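Local coordinates for conserved protein (MTH177) (PDB 1TR8), which probably contacts nascent polypeptide chains as they emerge from the ribosome, working as a homodimer that also binds ribosomal RNA, at residues A[36-41]-A[45-50]; A[88-91]-A[95-98]. All blocks are in the same frame, centred on the assembly; numbering follows the deposited sequence.

Contact 1: residues A[36-41]-A[45-50]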
# COMPACT_ATOMS: atom_id res chain seq x y z
N VAL A 36 8.72 -0.38 -18.14
CA VAL A 36 8.90 -1.54 -17.28
C VAL A 36 9.10 -2.83 -18.07
O VAL A 36 8.35 -3.14 -18.99
CB VAL A 36 7.70 -1.74 -16.32
CG1 VAL A 36 7.94 -2.94 -15.42
CG2 VAL A 36 7.43 -0.49 -15.49
N ASN A 37 10.16 -3.55 -17.72
CA ASN A 37 10.47 -4.87 -18.23
C ASN A 37 10.37 -5.90 -17.11
O ASN A 37 10.62 -5.60 -15.94
CB ASN A 37 11.89 -4.89 -18.79
CG ASN A 37 11.98 -4.18 -20.12
OD1 ASN A 37 10.96 -3.83 -20.71
ND2 ASN A 37 13.20 -3.94 -20.59
N VAL A 38 10.05 -7.14 -17.47
CA VAL A 38 9.93 -8.21 -16.49
C VAL A 38 10.59 -9.51 -16.99
O VAL A 38 10.64 -9.80 -18.17
CB VAL A 38 8.45 -8.44 -16.11
CG1 VAL A 38 7.66 -8.91 -17.28
CG2 VAL A 38 8.33 -9.46 -14.95
N MSE A 39 11.11 -10.28 -16.04
CA MSE A 39 11.61 -11.63 -16.30
C MSE A 39 11.42 -12.47 -15.05
O MSE A 39 11.35 -11.95 -13.95
CB MSE A 39 13.08 -11.62 -16.69
CG MSE A 39 14.02 -10.95 -15.71
SE MSE A 39 15.73 -11.87 -15.78
CE MSE A 39 15.35 -13.04 -14.33
N GLU A 40 11.31 -13.78 -15.24
CA GLU A 40 11.20 -14.71 -14.12
C GLU A 40 12.41 -15.63 -14.16
O GLU A 40 12.82 -16.10 -15.21
CB GLU A 40 9.89 -15.50 -14.18
CG GLU A 40 9.48 -16.23 -12.90
CD GLU A 40 7.97 -16.23 -12.70
OE1 GLU A 40 7.28 -15.57 -13.51
OE2 GLU A 40 7.46 -16.84 -11.75
N PHE A 41 13.03 -15.82 -13.00
CA PHE A 41 14.19 -16.69 -12.89
C PHE A 41 14.21 -17.36 -11.52
O PHE A 41 14.20 -16.69 -10.50
CB PHE A 41 15.47 -15.88 -13.11
CG PHE A 41 16.73 -16.67 -12.90
CD1 PHE A 41 17.06 -17.71 -13.76
CD2 PHE A 41 17.59 -16.37 -11.85
CE1 PHE A 41 18.24 -18.43 -13.58
CE2 PHE A 41 18.77 -17.10 -11.66
CZ PHE A 41 19.09 -18.13 -12.53
N LYS A 45 10.37 -13.00 -9.69
CA LYS A 45 10.24 -12.02 -10.76
C LYS A 45 11.33 -10.99 -10.54
O LYS A 45 11.72 -10.71 -9.41
CB LYS A 45 8.88 -11.32 -10.70
CG LYS A 45 7.68 -12.17 -11.09
CD LYS A 45 7.63 -12.39 -12.60
CE LYS A 45 6.30 -12.99 -13.05
NZ LYS A 45 5.17 -12.17 -12.59
N THR A 46 11.88 -10.48 -11.64
CA THR A 46 12.69 -9.28 -11.59
C THR A 46 12.05 -8.27 -12.51
O THR A 46 11.73 -8.57 -13.67
CB THR A 46 14.17 -9.58 -11.97
OG1 THR A 46 14.77 -10.33 -10.92
CG2 THR A 46 15.01 -8.31 -12.00
N TYR A 47 11.76 -7.10 -11.95
CA TYR A 47 11.22 -5.97 -12.70
C TYR A 47 12.27 -4.89 -12.84
O TYR A 47 12.88 -4.52 -11.85
CB TYR A 47 10.02 -5.38 -11.98
CG TYR A 47 8.84 -6.30 -11.92
CD1 TYR A 47 7.95 -6.37 -12.98
CD2 TYR A 47 8.63 -7.11 -10.81
CE1 TYR A 47 6.85 -7.22 -12.92
CE2 TYR A 47 7.55 -7.96 -10.75
CZ TYR A 47 6.66 -8.01 -11.81
OH TYR A 47 5.61 -8.91 -11.77
N GLN A 48 12.52 -4.46 -14.08
CA GLN A 48 13.29 -3.25 -14.37
C GLN A 48 12.35 -2.11 -14.71
O GLN A 48 11.60 -2.17 -15.69
CB GLN A 48 14.25 -3.44 -15.53
CG GLN A 48 15.37 -4.40 -15.27
CD GLN A 48 16.57 -4.16 -16.18
OE1 GLN A 48 17.70 -4.10 -15.71
NE2 GLN A 48 16.31 -3.95 -17.47
N VAL A 49 12.54 -1.01 -13.99
CA VAL A 49 11.64 0.13 -13.97
C VAL A 49 12.46 1.38 -14.18
O VAL A 49 13.29 1.74 -13.36
CB VAL A 49 10.93 0.29 -12.62
CG1 VAL A 49 9.99 1.50 -12.65
CG2 VAL A 49 10.16 -0.94 -12.30
N THR A 50 12.18 2.04 -15.29
CA THR A 50 12.90 3.23 -15.69
C THR A 50 11.91 4.38 -15.86
O THR A 50 10.87 4.25 -16.49
CB THR A 50 13.63 2.94 -16.99
OG1 THR A 50 14.56 1.87 -16.77
CG2 THR A 50 14.47 4.12 -17.43
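Asn37 and Gln48 are tied by two backbone hydrogen bonds, and Met39 and Thr46 by two more. Asn37 N donates to Gln48 O at 2.8 Å, and Gln48 N returns a bond to Asn37 O, 149° at the hydrogen. In the next pair Thr46 N donates to Met39 O (2.8 Å), while Met39 N reaches Thr46 O. Each of the four carbonyl oxygens also receives a CA-H...O contact, as where Val36 CA lies 3.2 Å from Gln48 O. The two segments form an antiparallel beta hairpin of the NAC domain, with 36-41 in the middle of a sheet: Val36 and Val38 make backbone hydrogen bonds to Leu14 and Lys12 of strand 12-14, and 45-50 pairs antiparallel with a strand of the second subunit. On the face carrying Val36, Val38, Tyr47 and Lys45, Val38 and Tyr47 lie side by side; Val38 CG2, anti to the backbone N, comes within 3.4 Å of Tyr47 CE1, obliquely to the ring, and Val36 CG1 adds a looser touch at Tyr47 CD1. Lys45 CD packs on the same Val38 methyl at 3.8 Å. The polar ends of this face meet the third subunit: Glu40 OE1, whose position is less certain, accepts a hydrogen bond from Glu63 N of the third subunit, and Lys45 NZ makes a long, weak ion pair with Glu61 of the third subunit. On the face of Asn37, Met39, Thr46 and Gln48, Met39 CG runs alongside Thr46 CB (4.0 Å), and Thr46 OG1 is hydrogen-bonded to Thr50 OG1 of the second subunit.

Contact 2: residues A[88-91]-A[95-98]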
# COMPACT_ATOMS: atom_id res chain seq x y z
N GLN A 88 8.61 13.12 17.54
CA GLN A 88 8.03 12.23 16.53
C GLN A 88 9.06 11.14 16.20
O GLN A 88 8.73 9.97 16.24
CB GLN A 88 7.70 12.99 15.22
CG GLN A 88 6.45 13.89 15.17
CD GLN A 88 6.24 14.55 13.77
OE1 GLN A 88 5.45 14.06 12.95
NE2 GLN A 88 6.95 15.64 13.51
N GLU A 89 10.29 11.55 15.89
CA GLU A 89 11.38 10.61 15.54
C GLU A 89 11.65 9.55 16.60
O GLU A 89 11.95 8.42 16.27
CB GLU A 89 12.72 11.33 15.26
CG GLU A 89 12.86 11.98 13.89
CD GLU A 89 13.07 11.00 12.75
OE1 GLU A 89 13.71 9.94 12.94
OE2 GLU A 89 12.60 11.33 11.63
N THR A 90 11.60 9.91 17.88
CA THR A 90 11.87 8.95 18.95
C THR A 90 10.63 8.28 19.57
O THR A 90 10.69 7.73 20.66
CB THR A 90 12.64 9.64 20.08
OG1 THR A 90 11.79 10.60 20.74
CG2 THR A 90 13.78 10.45 19.51
N GLY A 91 9.47 8.42 18.92
CA GLY A 91 8.23 7.93 19.50
C GLY A 91 7.83 8.50 20.85
O GLY A 91 7.30 7.80 21.71
N ALA A 95 14.08 11.56 26.83
CA ALA A 95 15.52 11.46 26.96
C ALA A 95 16.19 11.51 25.59
O ALA A 95 17.10 12.31 25.38
CB ALA A 95 15.90 10.20 27.68
N GLU A 96 15.73 10.66 24.68
CA GLU A 96 16.36 10.54 23.37
C GLU A 96 16.13 11.79 22.51
O GLU A 96 16.99 12.18 21.74
CB GLU A 96 15.82 9.32 22.65
CG GLU A 96 16.19 8.02 23.33
CD GLU A 96 15.35 6.85 22.86
OE1 GLU A 96 14.54 7.03 21.90
OE2 GLU A 96 15.52 5.75 23.43
N ALA A 97 14.94 12.38 22.62
CA ALA A 97 14.62 13.59 21.89
C ALA A 97 15.61 14.68 22.27
O ALA A 97 16.17 15.33 21.40
CB ALA A 97 13.19 14.03 22.21
N ILE A 98 15.88 14.79 23.57
CA ILE A 98 16.85 15.75 24.11
C ILE A 98 18.27 15.49 23.60
O ILE A 98 18.95 16.42 23.13
CB ILE A 98 16.78 15.77 25.67
CG1 ILE A 98 15.54 16.56 26.11
CG2 ILE A 98 18.02 16.38 26.31
CD1 ILE A 98 15.21 16.41 27.59
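No hydrogen bond or salt bridge spans the contact between 88-91 and 95-98, although Thr90 meets Glu96 and Ala97 with a hydroxyl beside its methyl. Thr90 is the first residue to leave helical geometry after helix 80-89, which closes in a Schellman motif: Gly91, with positive phi, is the C-prime residue, and its N bonds back to Gln88 O. From this helix end the Thr90 side chain points across to the start of helix 94-100. Its methyl CG2 lies 3.8 Å from Ala97 N and also packs against Glu96 CB. The Glu96 side chain runs the opposite way to that of Thr90, its stretched chain bringing OE1 to 3.7 Å from Thr90 CB. A chi1 of 68° places the Thr90 hydroxyl where OG1 bonds Asp93 O in the intervening turn, with a weak bond to Ala86 O, while CG2 is left to face Glu96 and Ala97. Asp93 in turn accepts Glu96 N through its side chain. This turn joins the last two helices of the UBA domain. Replacing Thr90 by an alanine would probably leave Asp93 O without its hydroxyl partner and open a gap beside Glu96 CB and Ala97 N. Across the contact itself the chemistry is thus van der Waals packing alone, which suggests that polar ties here run largely through neighbouring residues such as Asp93.

How the contacts relate
Contact 1 and contact 2 lie on opposite sides of the chain's centre, their own centres about 40 Å apart, and they share no element of secondary structure. Each bridges a short connection, a hairpin turn in the NAC domain and an interhelical turn in the UBA domain. Both are partly buried: contact 1, the larger at 523 Å² against 125 Å², has four of its ten touching residues buried and none exposed, whereas contact 2 has Ala97 buried, Glu96 exposed and Thr90 in between. Backbone bonding ties the strands of 36-41 and 45-50, whereas 88-91 and 95-98 meet by side-chain packing. Other subunits of the assembly reach contact 1, but none touches the segments of contact 2.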